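Putative hydrolase (Bacteroides ovatus, PDB 4HBS) is of unconfirmed biochemical function, but as a five-bladed beta-propeller related to fructosidase-like enzymes is probably a hydrolase, perhaps acting on glycosidic bonds. Local coordinates at residues 248-253 and 259-264; 228-231 and 235-238; 116-121 and 125-130; 78-83 and 96-101; 242-247 and 313-318. All coordinates share one frame; numbering follows the deposited sequence.

Contacts 1 and 2 lie in one antiparallel sheet of the propeller, and contact 5 begins on it. Contacts 1 and 2 are two hairpins of that sheet whose strands 236-242 and 245-251 are neighbours; their centres are 9 Å apart, with a probable hydrogen bond from Thr-251 O to His-235 ND1 (2.8 Å). Contact 5 starts from the turn between those strands and reaches a loop of the next sheet, about 22 Å from contact 1, centre to centre. Contacts 3 and 4 lie across the chain's centre from contacts 1 and 2. Their own centres are 12 Å apart, and Tyr-80 packs on Tyr-129 and Gln-130. No active site is established; the glycerol beside Met-314 in contact 5 is probably from the crystallisation liquor.

Contact 1 of 5, residues 248-253 and 259-264; sequences VARTAT and QWEYYV
Arg-250 and Glu-261 face each other as an antiparallel hydrogen-bonded pair, Arg-250 N to Glu-261 O 2.9 Å and Glu-261 N to Arg-250 O 3.0 Å, and their side chains rise together from the same face of the sheet. From CB, the arginine chain sets off between the backbone N and the carbonyl carbon (chi1 83°) and then runs extended. Its CG lies alongside Glu-261 CG at 4.0 Å. NE donates to Glu-261 OE2 at 2.8 Å, and NH2 reaches the same oxygen at 3.1 Å over a more bent bond. OE2 sits near the guanidinium plane, whereas the carboxylate is turned 37° against it. At the tip NH1 bonds Tyr-237 OH, and the ring of Trp-273 adds a cation-pi contact, so the charge is held from several directions. Val-248 CG1 packs on Tyr-263 CB along this face. The other face carries Ala-249 CB against Tyr-262 CD2 (3.5 Å) and Thr-251 CG2 beside Trp-260 NE1 (3.6 Å). Their polar ends turn to other partners: Tyr-262 OH bonds His-220 and Trp-260 NE1 bonds Leu-256 O. This is an antiparallel beta hairpin of strands 245-251 and 260-265, within one sheet of the five-bladed propeller.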
# COMPACT_ATOMS: atom_id res chain seq x y z
N VAL A 248 5.75 8.40 14.73
CA VAL A 248 6.39 9.04 13.58
C VAL A 248 7.91 9.27 13.80
O VAL A 248 8.37 9.51 14.92
CB VAL A 248 5.67 10.38 13.24
CG1 VAL A 248 5.80 11.39 14.37
CG2 VAL A 248 6.18 10.98 11.92
N ALA A 249 8.67 9.17 12.69
CA ALA A 249 10.10 9.44 12.60
C ALA A 249 10.32 10.31 11.38
O ALA A 249 9.37 10.50 10.62
CB ALA A 249 10.89 8.15 12.49
N ARG A 250 11.52 10.85 11.16
CA ARG A 250 11.76 11.66 9.96
C ARG A 250 13.23 11.66 9.57
O ARG A 250 14.11 11.51 10.42
CB ARG A 250 11.23 13.11 10.13
CG ARG A 250 12.18 14.08 10.86
CD ARG A 250 11.50 15.40 11.19
NE ARG A 250 12.33 16.25 12.06
CZ ARG A 250 11.93 17.39 12.62
NH1 ARG A 250 10.70 17.86 12.39
NH2 ARG A 250 12.75 18.08 13.40
N THR A 251 13.49 11.90 8.28
CA THR A 251 14.84 11.96 7.72
C THR A 251 15.38 13.37 7.85
O THR A 251 14.60 14.33 7.82
CB THR A 251 14.78 11.52 6.25
OG1 THR A 251 14.04 12.48 5.49
CG2 THR A 251 14.17 10.14 6.09
N ALA A 252 16.69 13.52 7.98
CA ALA A 252 17.31 14.84 8.12
C ALA A 252 17.15 15.69 6.85
O ALA A 252 16.87 16.89 6.94
CB ALA A 252 18.78 14.70 8.46
N THR A 253 17.33 15.07 5.67
CA THR A 253 17.21 15.73 4.37
C THR A 253 16.23 14.92 3.49
O THR A 253 15.60 13.98 3.98
CB THR A 253 18.61 15.86 3.73
OG1 THR A 253 19.00 14.61 3.17
CG2 THR A 253 19.67 16.32 4.72
N GLN A 259 20.23 10.67 8.29
CA GLN A 259 20.07 10.27 9.68
C GLN A 259 18.60 10.39 10.08
O GLN A 259 17.94 11.38 9.75
CB GLN A 259 20.94 11.12 10.62
CG GLN A 259 20.73 10.83 12.10
CD GLN A 259 22.00 10.98 12.90
OE1 GLN A 259 22.47 12.10 13.14
NE2 GLN A 259 22.60 9.86 13.31
N TRP A 260 18.08 9.35 10.74
CA TRP A 260 16.70 9.34 11.19
C TRP A 260 16.62 9.84 12.61
O TRP A 260 17.55 9.61 13.40
CB TRP A 260 16.11 7.92 11.13
CG TRP A 260 15.76 7.44 9.76
CD1 TRP A 260 16.21 7.92 8.57
CD2 TRP A 260 14.92 6.32 9.44
NE1 TRP A 260 15.67 7.21 7.53
CE2 TRP A 260 14.87 6.22 8.03
CE3 TRP A 260 14.20 5.40 10.21
CZ2 TRP A 260 14.11 5.25 7.39
CZ3 TRP A 260 13.45 4.44 9.57
CH2 TRP A 260 13.44 4.34 8.17
N GLU A 261 15.53 10.55 12.94
CA GLU A 261 15.24 10.99 14.29
C GLU A 261 13.79 10.68 14.56
O GLU A 261 12.96 10.77 13.65
CB GLU A 261 15.62 12.45 14.55
CG GLU A 261 15.12 13.45 13.54
CD GLU A 261 15.40 14.89 13.92
OE1 GLU A 261 16.22 15.12 14.84
OE2 GLU A 261 14.79 15.79 13.30
N TYR A 262 13.49 10.23 15.77
CA TYR A 262 12.20 9.71 16.18
C TYR A 262 11.49 10.64 17.14
O TYR A 262 12.10 11.09 18.10
CB TYR A 262 12.43 8.32 16.84
CG TYR A 262 13.27 7.40 15.98
CD1 TYR A 262 14.66 7.44 16.03
CD2 TYR A 262 12.68 6.55 15.05
CE1 TYR A 262 15.44 6.66 15.18
CE2 TYR A 262 13.45 5.74 14.21
CZ TYR A 262 14.83 5.79 14.29
OH TYR A 262 15.62 5.02 13.47
N TYR A 263 10.20 10.91 16.88
CA TYR A 263 9.37 11.73 17.76
C TYR A 263 8.88 10.79 18.85
O TYR A 263 8.08 9.88 18.57
CB TYR A 263 8.22 12.37 16.95
CG TYR A 263 7.55 13.58 17.56
CD1 TYR A 263 8.29 14.70 17.93
CD2 TYR A 263 6.16 13.69 17.57
CE1 TYR A 263 7.66 15.86 18.37
CE2 TYR A 263 5.53 14.83 18.05
CZ TYR A 263 6.28 15.93 18.43
OH TYR A 263 5.66 17.06 18.91
N VAL A 264 9.47 10.92 20.05
CA VAL A 264 9.19 10.05 21.18
C VAL A 264 8.83 10.91 22.39
O VAL A 264 9.38 12.00 22.55
CB VAL A 264 10.36 9.06 21.44
CG1 VAL A 264 11.69 9.77 21.60
CG2 VAL A 264 10.10 8.16 22.65

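Contact 2 of 5, residues 228-231 and 235-238; sequences MWED and HIYL
Tyr-237 CG stands anti to its carbonyl carbon (chi1 -74°), which lays the phenol ring with its edge toward Trp-229 O and Asp-231 CB; CE1 comes to 3.7 Å from that CB. Asp-231 takes the other setting, CG anti to the backbone N (chi1 -166°), and this brings OD1 to Trp-229 NE1. The bond measures 3.0 Å, lies in the indole plane and uses the anti lone pair of OD1, so it fixes the rotation of the tryptophan ring; Tyr-307 OH also bonds this oxygen. Beneath the rings the backbones pair in both directions. Trp-229 N donates to Tyr-237 O at 2.9 Å, and Tyr-237 N to Trp-229 O at 2.7 Å. Asp-231 N closes the pairing on His-235 O. Besides its arginine partner, the phenol OH bonds Asp-233 OD2. On the reverse face, the selenomethionine Met-228 runs side by side with Leu-238, CG to CD2 3.7 Å, and also crosses Ile-236, its CG 3.7 Å from CG2. Thr-164 of strand 156-165 extends this layer. Trp-229 and Tyr-237 thus share one face; Met-228, Glu-230, Ile-236 and Leu-238 share the other. The whole is a beta hairpin of strands 227-230 and 236-242, at the edge of an antiparallel sheet of the propeller.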
# COMPACT_ATOMS: atom_id res chain seq x y z
N MSE A 228 4.79 7.27 4.11
CA MSE A 228 5.67 8.43 4.16
C MSE A 228 4.97 9.71 3.79
O MSE A 228 3.88 9.69 3.23
CB MSE A 228 6.80 8.23 3.16
CG MSE A 228 8.03 7.68 3.76
SE MSE A 228 9.29 6.98 2.46
CE MSE A 228 8.91 7.93 1.06
N TRP A 229 5.64 10.83 4.07
CA TRP A 229 5.18 12.15 3.67
C TRP A 229 6.39 13.07 3.45
O TRP A 229 7.06 13.43 4.42
CB TRP A 229 4.19 12.77 4.68
CG TRP A 229 3.92 14.20 4.37
CD1 TRP A 229 4.41 15.28 5.03
CD2 TRP A 229 3.36 14.71 3.15
NE1 TRP A 229 4.12 16.44 4.34
CE2 TRP A 229 3.44 16.11 3.20
CE3 TRP A 229 2.74 14.11 2.04
CZ2 TRP A 229 2.91 16.93 2.20
CZ3 TRP A 229 2.21 14.92 1.05
CH2 TRP A 229 2.34 16.31 1.12
N GLU A 230 6.68 13.44 2.19
CA GLU A 230 7.77 14.35 1.87
C GLU A 230 7.23 15.77 2.07
O GLU A 230 6.39 16.22 1.29
CB GLU A 230 8.29 14.09 0.44
CG GLU A 230 9.57 14.84 0.09
CD GLU A 230 10.46 14.16 -0.94
OE1 GLU A 230 9.91 13.48 -1.85
OE2 GLU A 230 11.70 14.29 -0.83
N ASP A 231 7.64 16.44 3.17
CA ASP A 231 7.13 17.78 3.54
C ASP A 231 7.96 18.93 2.97
O ASP A 231 9.14 18.76 2.67
CB ASP A 231 7.11 17.90 5.08
CG ASP A 231 6.30 19.07 5.60
OD1 ASP A 231 5.07 18.96 5.64
OD2 ASP A 231 6.90 20.13 5.87
N HIS A 235 12.14 17.43 5.25
CA HIS A 235 12.18 16.13 5.93
C HIS A 235 11.17 15.19 5.33
O HIS A 235 10.06 15.63 4.99
CB HIS A 235 11.86 16.25 7.43
CG HIS A 235 12.71 17.20 8.20
ND1 HIS A 235 14.06 16.97 8.38
CD2 HIS A 235 12.35 18.26 8.95
CE1 HIS A 235 14.50 17.95 9.15
NE2 HIS A 235 13.50 18.75 9.52
N ILE A 236 11.51 13.90 5.25
CA ILE A 236 10.58 12.87 4.82
C ILE A 236 10.04 12.30 6.09
O ILE A 236 10.81 11.76 6.87
CB ILE A 236 11.23 11.78 3.94
CG1 ILE A 236 11.86 12.37 2.69
CG2 ILE A 236 10.20 10.73 3.56
CD1 ILE A 236 12.96 11.49 2.13
N TYR A 237 8.74 12.43 6.34
CA TYR A 237 8.14 11.88 7.55
C TYR A 237 7.85 10.41 7.30
O TYR A 237 7.42 10.06 6.22
CB TYR A 237 6.91 12.68 7.97
CG TYR A 237 7.33 14.01 8.56
CD1 TYR A 237 7.65 15.08 7.74
CD2 TYR A 237 7.59 14.13 9.92
CE1 TYR A 237 8.17 16.26 8.26
CE2 TYR A 237 8.10 15.31 10.46
CZ TYR A 237 8.40 16.37 9.62
OH TYR A 237 8.86 17.55 10.15
N LEU A 238 8.22 9.56 8.28
CA LEU A 238 8.12 8.10 8.23
C LEU A 238 7.19 7.64 9.35
O LEU A 238 7.49 7.92 10.51
CB LEU A 238 9.52 7.50 8.42
CG LEU A 238 10.67 8.18 7.68
CD1 LEU A 238 11.96 7.96 8.41
CD2 LEU A 238 10.75 7.69 6.27

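Contact 3 of 5, residues 116-121 and 125-130; sequences DYVQTN and ADRYYQ
Val-118 N donates to Gln-130 O at 2.8 Å and Tyr-129 N to Gln-119 O at 2.8 Å, two straight backbone bonds that tie the segments together. The Gln-119 side chain adds a third. Bent at chi2 (91°), it turns its amide toward the other segment, where NE2 reaches Asp-126 O at 3.0 Å; the oxygen is in the amide plane of the glutamine, but the donor stands well above the carbonyl plane. NE2 also bonds Asp-122 O, and OE1 takes the backbone N of Asn-121 at 2.9 Å, so both ends of the amide brace the intervening loop. Around this polar centre the aromatic rings pack. Thr-120 CG2 sits over the middle of the Tyr-129 ring, 3.5 Å from its centroid, a CH-pi contact. The edge of Tyr-129 in turn points at the face of Tyr-117 in a T-shaped pair, centroids 5.0 Å apart and planes at 71°. Gln-119 NE2 lies at the edge of the Tyr-128 ring, while Val-118 CG1 rests on Arg-127 CB at 3.5 Å. Arg-127 itself carries a guanidinium bonded to Ala-149 O. The motif is a surface loop beyond the short two-stranded sheet of 116-117 and 131-132, returning through a type II beta turn from Arg-127 to Gln-130, with Tyr-129 at positive phi.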
# COMPACT_ATOMS: atom_id res chain seq x y z
N ASP A 116 10.07 -11.39 -13.13
CA ASP A 116 11.07 -12.44 -13.30
C ASP A 116 10.32 -13.71 -13.71
O ASP A 116 10.15 -14.62 -12.91
CB ASP A 116 11.82 -12.61 -11.94
CG ASP A 116 13.05 -13.49 -11.92
OD1 ASP A 116 13.20 -14.33 -12.85
OD2 ASP A 116 13.86 -13.36 -10.97
N TYR A 117 9.80 -13.74 -14.95
CA TYR A 117 9.00 -14.88 -15.41
C TYR A 117 9.78 -16.18 -15.45
O TYR A 117 10.97 -16.16 -15.78
CB TYR A 117 8.42 -14.64 -16.80
CG TYR A 117 7.32 -13.62 -16.82
CD1 TYR A 117 6.07 -13.89 -16.28
CD2 TYR A 117 7.51 -12.38 -17.43
CE1 TYR A 117 5.05 -12.95 -16.30
CE2 TYR A 117 6.49 -11.44 -17.48
CZ TYR A 117 5.26 -11.72 -16.90
OH TYR A 117 4.23 -10.80 -16.96
N VAL A 118 9.11 -17.31 -15.16
CA VAL A 118 9.72 -18.64 -15.22
C VAL A 118 9.75 -19.02 -16.70
O VAL A 118 10.83 -19.32 -17.24
CB VAL A 118 8.98 -19.65 -14.31
CG1 VAL A 118 9.45 -21.08 -14.57
CG2 VAL A 118 9.18 -19.27 -12.85
N GLN A 119 8.58 -18.94 -17.37
CA GLN A 119 8.49 -19.18 -18.81
C GLN A 119 7.21 -18.51 -19.37
O GLN A 119 6.18 -18.45 -18.66
CB GLN A 119 8.55 -20.69 -19.15
CG GLN A 119 7.28 -21.50 -18.81
CD GLN A 119 6.27 -21.60 -19.95
OE1 GLN A 119 6.41 -20.98 -21.01
NE2 GLN A 119 5.21 -22.38 -19.74
N THR A 120 7.28 -17.98 -20.60
CA THR A 120 6.15 -17.32 -21.27
C THR A 120 6.08 -17.76 -22.74
O THR A 120 5.44 -17.09 -23.55
CB THR A 120 6.29 -15.78 -21.15
OG1 THR A 120 7.54 -15.35 -21.70
CG2 THR A 120 6.20 -15.30 -19.73
N ASN A 121 6.66 -18.95 -23.07
CA ASN A 121 6.77 -19.46 -24.45
C ASN A 121 5.75 -20.55 -24.75
O ASN A 121 5.13 -20.49 -25.82
CB ASN A 121 8.21 -20.00 -24.75
CG ASN A 121 9.00 -20.51 -23.55
OD1 ASN A 121 9.41 -19.73 -22.68
ND2 ASN A 121 9.19 -21.82 -23.44
N ALA A 125 2.71 -25.84 -21.50
CA ALA A 125 3.67 -26.35 -20.51
C ALA A 125 3.48 -25.70 -19.16
O ALA A 125 2.95 -24.59 -19.05
CB ALA A 125 5.09 -26.12 -20.97
N ASP A 126 4.00 -26.36 -18.13
CA ASP A 126 3.91 -25.92 -16.75
C ASP A 126 4.66 -24.58 -16.54
O ASP A 126 5.51 -24.22 -17.36
CB ASP A 126 4.49 -27.04 -15.81
CG ASP A 126 4.09 -26.98 -14.34
OD1 ASP A 126 2.91 -26.60 -14.05
OD2 ASP A 126 4.91 -27.39 -13.48
N ARG A 127 4.31 -23.86 -15.46
CA ARG A 127 4.92 -22.59 -15.04
C ARG A 127 4.69 -21.44 -16.02
O ARG A 127 5.41 -20.45 -15.96
CB ARG A 127 6.42 -22.74 -14.75
CG ARG A 127 6.79 -23.97 -13.93
CD ARG A 127 5.96 -24.11 -12.68
NE ARG A 127 6.48 -25.11 -11.75
CZ ARG A 127 7.49 -24.91 -10.90
NH1 ARG A 127 8.12 -23.75 -10.86
NH2 ARG A 127 7.87 -25.89 -10.08
N TYR A 128 3.62 -21.50 -16.83
CA TYR A 128 3.31 -20.45 -17.80
C TYR A 128 2.91 -19.15 -17.11
O TYR A 128 1.95 -19.12 -16.35
CB TYR A 128 2.20 -20.90 -18.75
CG TYR A 128 1.96 -19.98 -19.91
CD1 TYR A 128 2.96 -19.71 -20.84
CD2 TYR A 128 0.68 -19.49 -20.18
CE1 TYR A 128 2.71 -18.93 -21.97
CE2 TYR A 128 0.42 -18.74 -21.32
CZ TYR A 128 1.44 -18.45 -22.22
OH TYR A 128 1.20 -17.69 -23.34
N TYR A 129 3.67 -18.09 -17.38
CA TYR A 129 3.50 -16.75 -16.84
C TYR A 129 3.58 -16.72 -15.30
O TYR A 129 3.13 -15.76 -14.68
CB TYR A 129 2.22 -16.10 -17.38
CG TYR A 129 2.49 -15.35 -18.67
CD1 TYR A 129 2.51 -16.01 -19.88
CD2 TYR A 129 2.80 -13.99 -18.66
CE1 TYR A 129 2.77 -15.34 -21.07
CE2 TYR A 129 3.06 -13.31 -19.84
CZ TYR A 129 3.05 -13.98 -21.05
OH TYR A 129 3.31 -13.31 -22.23
N GLN A 130 4.30 -17.70 -14.71
CA GLN A 130 4.59 -17.76 -13.28
C GLN A 130 5.85 -16.92 -13.06
O GLN A 130 6.67 -16.79 -13.97
CB GLN A 130 4.74 -19.21 -12.83
CG GLN A 130 3.41 -19.94 -12.82
CD GLN A 130 3.41 -21.22 -12.05
OE1 GLN A 130 4.25 -21.45 -11.18
NE2 GLN A 130 2.49 -22.10 -12.37

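Contact 4 of 5, residues 78-83 and 96-101; sequences SFYGVI and RNSIMV
Tyr-80 and Ser-98 join two parts of the propeller: the short strand 79-80, which pairs with 55-57, and strand 98-102, an inner strand of a four-stranded antiparallel sheet. The touch is narrow and buried. Its tight part is a single meeting at the end of the phenol, where Ser-98 OG lies at the ring edge, in its plane, 3.3 Å from Tyr-80 CE1. A chi1 of -82° puts the Tyr-80 ring beside its own backbone N and sends it out toward the facing strand. The loose part lies beside it. Ser-78 OG is 4.1 Å from Ser-98 OG and engages Asn-76 O instead, and Ile-99 O is 4.5 Å from Tyr-80 OH. The chain turns a corner at Gly-81, so Val-82 and Ile-83 run off well away from the second segment. What closes round the phenol comes from other strands and loops: Trp-55 meets it edge-to-face, with Pro-95 and Trp-113 also against the ring, while Phe-75 touches Ser-98. In this largely apolar setting the two hydroxyls share one hydrogen bond, Tyr-80 OH to Ser-98 OG, 2.7 Å.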
# COMPACT_ATOMS: atom_id res chain seq x y z
N SER A 78 1.63 -12.06 -4.37
CA SER A 78 0.77 -11.96 -5.56
C SER A 78 0.78 -13.22 -6.40
O SER A 78 1.81 -13.86 -6.51
CB SER A 78 1.24 -10.81 -6.45
OG SER A 78 1.10 -9.55 -5.82
N PHE A 79 -0.37 -13.53 -7.04
CA PHE A 79 -0.52 -14.67 -7.94
C PHE A 79 -0.13 -14.28 -9.37
O PHE A 79 -0.70 -13.35 -9.93
CB PHE A 79 -1.96 -15.20 -7.96
CG PHE A 79 -2.43 -15.84 -6.68
CD1 PHE A 79 -1.89 -17.04 -6.25
CD2 PHE A 79 -3.45 -15.26 -5.93
CE1 PHE A 79 -2.31 -17.62 -5.06
CE2 PHE A 79 -3.87 -15.86 -4.74
CZ PHE A 79 -3.30 -17.03 -4.31
N TYR A 80 0.81 -15.01 -9.95
CA TYR A 80 1.26 -14.84 -11.32
C TYR A 80 0.99 -16.12 -12.00
O TYR A 80 1.51 -17.14 -11.57
CB TYR A 80 2.73 -14.50 -11.35
CG TYR A 80 3.01 -13.05 -11.08
CD1 TYR A 80 3.21 -12.59 -9.79
CD2 TYR A 80 3.08 -12.13 -12.13
CE1 TYR A 80 3.48 -11.24 -9.54
CE2 TYR A 80 3.41 -10.80 -11.90
CZ TYR A 80 3.60 -10.35 -10.60
OH TYR A 80 3.84 -9.03 -10.35
N GLY A 81 0.12 -16.11 -13.01
CA GLY A 81 -0.24 -17.33 -13.71
C GLY A 81 -1.42 -17.19 -14.64
O GLY A 81 -1.54 -16.19 -15.34
N VAL A 82 -2.32 -18.18 -14.61
CA VAL A 82 -3.45 -18.29 -15.52
C VAL A 82 -4.83 -18.26 -14.81
O VAL A 82 -5.02 -18.96 -13.82
CB VAL A 82 -3.27 -19.63 -16.32
CG1 VAL A 82 -4.56 -20.07 -17.00
CG2 VAL A 82 -2.16 -19.49 -17.34
N ILE A 83 -5.78 -17.47 -15.36
CA ILE A 83 -7.17 -17.43 -14.88
C ILE A 83 -8.02 -18.07 -15.96
O ILE A 83 -7.94 -17.65 -17.13
CB ILE A 83 -7.68 -16.01 -14.54
CG1 ILE A 83 -6.79 -15.30 -13.51
CG2 ILE A 83 -9.12 -16.06 -14.10
CD1 ILE A 83 -6.72 -15.91 -12.16
N ARG A 96 6.76 -13.48 -3.16
CA ARG A 96 6.59 -12.65 -1.96
C ARG A 96 6.51 -11.17 -2.25
O ARG A 96 5.94 -10.44 -1.46
CB ARG A 96 7.66 -12.96 -0.90
CG ARG A 96 7.67 -14.42 -0.45
CD ARG A 96 6.27 -15.06 -0.32
NE ARG A 96 6.16 -16.00 0.81
CZ ARG A 96 5.45 -15.80 1.93
NH1 ARG A 96 4.78 -14.67 2.10
NH2 ARG A 96 5.42 -16.72 2.88
N ASN A 97 6.99 -10.74 -3.41
CA ASN A 97 6.86 -9.36 -3.82
C ASN A 97 7.17 -9.24 -5.30
O ASN A 97 7.82 -10.11 -5.89
CB ASN A 97 7.75 -8.40 -3.00
CG ASN A 97 9.20 -8.79 -2.98
OD1 ASN A 97 9.85 -8.83 -4.02
ND2 ASN A 97 9.74 -9.12 -1.81
N SER A 98 6.70 -8.16 -5.90
CA SER A 98 6.90 -7.89 -7.31
C SER A 98 6.61 -6.44 -7.56
O SER A 98 6.05 -5.77 -6.69
CB SER A 98 6.00 -8.78 -8.17
OG SER A 98 4.64 -8.70 -7.80
N ILE A 99 7.02 -5.94 -8.72
CA ILE A 99 6.80 -4.55 -9.07
C ILE A 99 6.28 -4.44 -10.50
O ILE A 99 6.29 -5.41 -11.28
CB ILE A 99 8.09 -3.69 -8.83
CG1 ILE A 99 9.22 -4.06 -9.83
CG2 ILE A 99 8.55 -3.80 -7.36
CD1 ILE A 99 10.53 -3.28 -9.68
N MSE A 100 5.80 -3.25 -10.82
CA MSE A 100 5.23 -2.91 -12.12
C MSE A 100 5.35 -1.40 -12.35
O MSE A 100 5.46 -0.65 -11.38
CB MSE A 100 3.75 -3.37 -12.14
CG MSE A 100 2.95 -3.01 -13.39
SE MSE A 100 1.97 -1.40 -13.20
CE MSE A 100 0.61 -2.03 -12.22
N VAL A 101 5.36 -0.96 -13.62
CA VAL A 101 5.40 0.45 -14.01
C VAL A 101 4.18 0.73 -14.86
O VAL A 101 4.01 0.07 -15.88
CB VAL A 101 6.68 0.89 -14.77
CG1 VAL A 101 6.61 2.38 -15.11
CG2 VAL A 101 7.95 0.58 -13.98

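Contact 5 of 5, residues 242-247 and 313-318; sequences SNYKVA and SMWFGR
Beside Tyr-244, which carries the contact with Met-314, Lys-245 NZ folds back to donate to Asn-243 O at 2.8 Å, in the carbonyl plane, bracing the type I' turn from Ser-242 to Lys-245. Tyr-244 projects from this turn toward the loop at 313-318, its chi1 of -55° swinging the ring away from its own carbonyl. The selenomethionine Met-314 lies across the ring: CB stands over one face, 3.9 Å from the centroid in a CH-pi contact, and its curled chain brings CE to Tyr-244 CD2 at 3.6 Å. Trp-315 was modelled in two conformers; in the one given, the phenol edge points at the indole face, planes at 62°, with Tyr-244 OH above it. Trp-315 N gives this hydroxyl only a weak bond of 3.4 Å. Ala-294 touches both Tyr-244 and Met-314, and Met-314 N bonds a glycerol, probably from the crystallisation liquor. The chemistry implies a mainly apolar bridge between propeller sheets, with one weak hydrogen bond across it and an uncertain tryptophan part.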
# COMPACT_ATOMS: atom_id res chain seq x y z
N SER A 242 1.93 0.40 16.10
CA SER A 242 2.21 -0.69 17.03
C SER A 242 1.00 -0.78 17.95
O SER A 242 0.74 0.18 18.66
CB SER A 242 3.51 -0.42 17.80
OG SER A 242 3.94 -1.57 18.51
N ASN A 243 0.19 -1.86 17.85
CA ASN A 243 -1.06 -2.01 18.63
C ASN A 243 -1.99 -0.81 18.38
O ASN A 243 -2.51 -0.19 19.31
CB ASN A 243 -0.79 -2.21 20.13
CG ASN A 243 -0.38 -3.60 20.45
OD1 ASN A 243 -1.19 -4.40 20.93
ND2 ASN A 243 0.87 -3.93 20.16
N TYR A 244 -2.15 -0.47 17.08
CA TYR A 244 -3.00 0.59 16.56
C TYR A 244 -2.67 2.01 17.11
O TYR A 244 -3.52 2.90 17.06
CB TYR A 244 -4.47 0.25 16.79
CG TYR A 244 -4.85 -1.09 16.20
CD1 TYR A 244 -5.09 -1.23 14.84
CD2 TYR A 244 -4.91 -2.23 16.99
CE1 TYR A 244 -5.41 -2.47 14.28
CE2 TYR A 244 -5.23 -3.47 16.45
CZ TYR A 244 -5.44 -3.60 15.09
OH TYR A 244 -5.80 -4.82 14.54
N LYS A 245 -1.41 2.24 17.55
CA LYS A 245 -0.93 3.55 18.02
C LYS A 245 0.01 4.03 16.95
O LYS A 245 0.87 3.26 16.55
CB LYS A 245 -0.24 3.44 19.38
CG LYS A 245 -1.24 3.37 20.51
CD LYS A 245 -0.78 2.54 21.70
CE LYS A 245 -1.95 2.01 22.50
NZ LYS A 245 -2.50 0.75 21.93
N VAL A 246 -0.19 5.27 16.43
CA VAL A 246 0.60 5.81 15.31
C VAL A 246 1.79 6.59 15.82
O VAL A 246 1.60 7.62 16.44
CB VAL A 246 -0.26 6.70 14.39
CG1 VAL A 246 0.56 7.19 13.19
CG2 VAL A 246 -1.51 5.98 13.92
N ALA A 247 3.02 6.13 15.51
CA ALA A 247 4.27 6.82 15.87
C ALA A 247 4.91 7.38 14.60
O ALA A 247 4.64 6.88 13.51
CB ALA A 247 5.21 5.86 16.57
N SER A 313 -9.94 1.68 10.23
CA SER A 313 -10.28 1.49 11.64
C SER A 313 -9.74 0.12 12.10
O SER A 313 -9.43 -0.74 11.28
CB SER A 313 -11.78 1.61 11.87
OG SER A 313 -12.51 0.61 11.19
N MSE A 314 -9.58 -0.04 13.41
CA MSE A 314 -8.98 -1.23 14.00
C MSE A 314 -9.72 -2.56 13.78
O MSE A 314 -10.93 -2.58 13.53
CB MSE A 314 -8.78 -1.04 15.49
CG MSE A 314 -10.06 -1.19 16.30
SE MSE A 314 -9.83 -0.67 18.13
CE MSE A 314 -8.05 -1.53 18.52
N TRP A 315 -8.94 -3.66 13.95
CA TRP A 315 -9.27 -5.08 13.77
C TRP A 315 -10.04 -5.31 12.47
O TRP A 315 -11.14 -5.87 12.41
CB TRP A 315 -9.94 -5.69 15.02
CG TRP A 315 -8.96 -6.00 16.13
CD1 TRP A 315 -8.99 -5.51 17.40
CD2 TRP A 315 -7.81 -6.86 16.05
NE1 TRP A 315 -7.93 -6.02 18.13
CE2 TRP A 315 -7.19 -6.85 17.32
CE3 TRP A 315 -7.24 -7.65 15.03
CZ2 TRP A 315 -6.03 -7.59 17.59
CZ3 TRP A 315 -6.09 -8.37 15.30
CH2 TRP A 315 -5.50 -8.34 16.57
N PHE A 316 -9.37 -4.91 11.37
CA PHE A 316 -9.85 -5.07 10.00
C PHE A 316 -11.24 -4.45 9.81
O PHE A 316 -12.13 -5.07 9.20
CB PHE A 316 -9.87 -6.55 9.60
CG PHE A 316 -8.55 -7.24 9.76
CD1 PHE A 316 -7.52 -7.00 8.88
CD2 PHE A 316 -8.36 -8.21 10.74
CE1 PHE A 316 -6.32 -7.70 8.96
CE2 PHE A 316 -7.15 -8.89 10.85
CZ PHE A 316 -6.14 -8.64 9.95
N GLY A 317 -11.43 -3.26 10.35
CA GLY A 317 -12.70 -2.58 10.26
C GLY A 317 -12.92 -2.07 8.86
O GLY A 317 -11.97 -1.77 8.14
N ARG A 318 -14.18 -2.02 8.45
CA ARG A 318 -14.55 -1.53 7.14
C ARG A 318 -14.62 -0.02 7.17
O ARG A 318 -14.59 0.58 6.10
CB ARG A 318 -15.89 -2.13 6.68
CG ARG A 318 -15.86 -3.65 6.59
CD ARG A 318 -17.13 -4.26 6.03
NE ARG A 318 -18.32 -4.09 6.90
CZ ARG A 318 -19.43 -3.39 6.60
NH1 ARG A 318 -19.53 -2.74 5.44
NH2 ARG A 318 -20.44 -3.34 7.46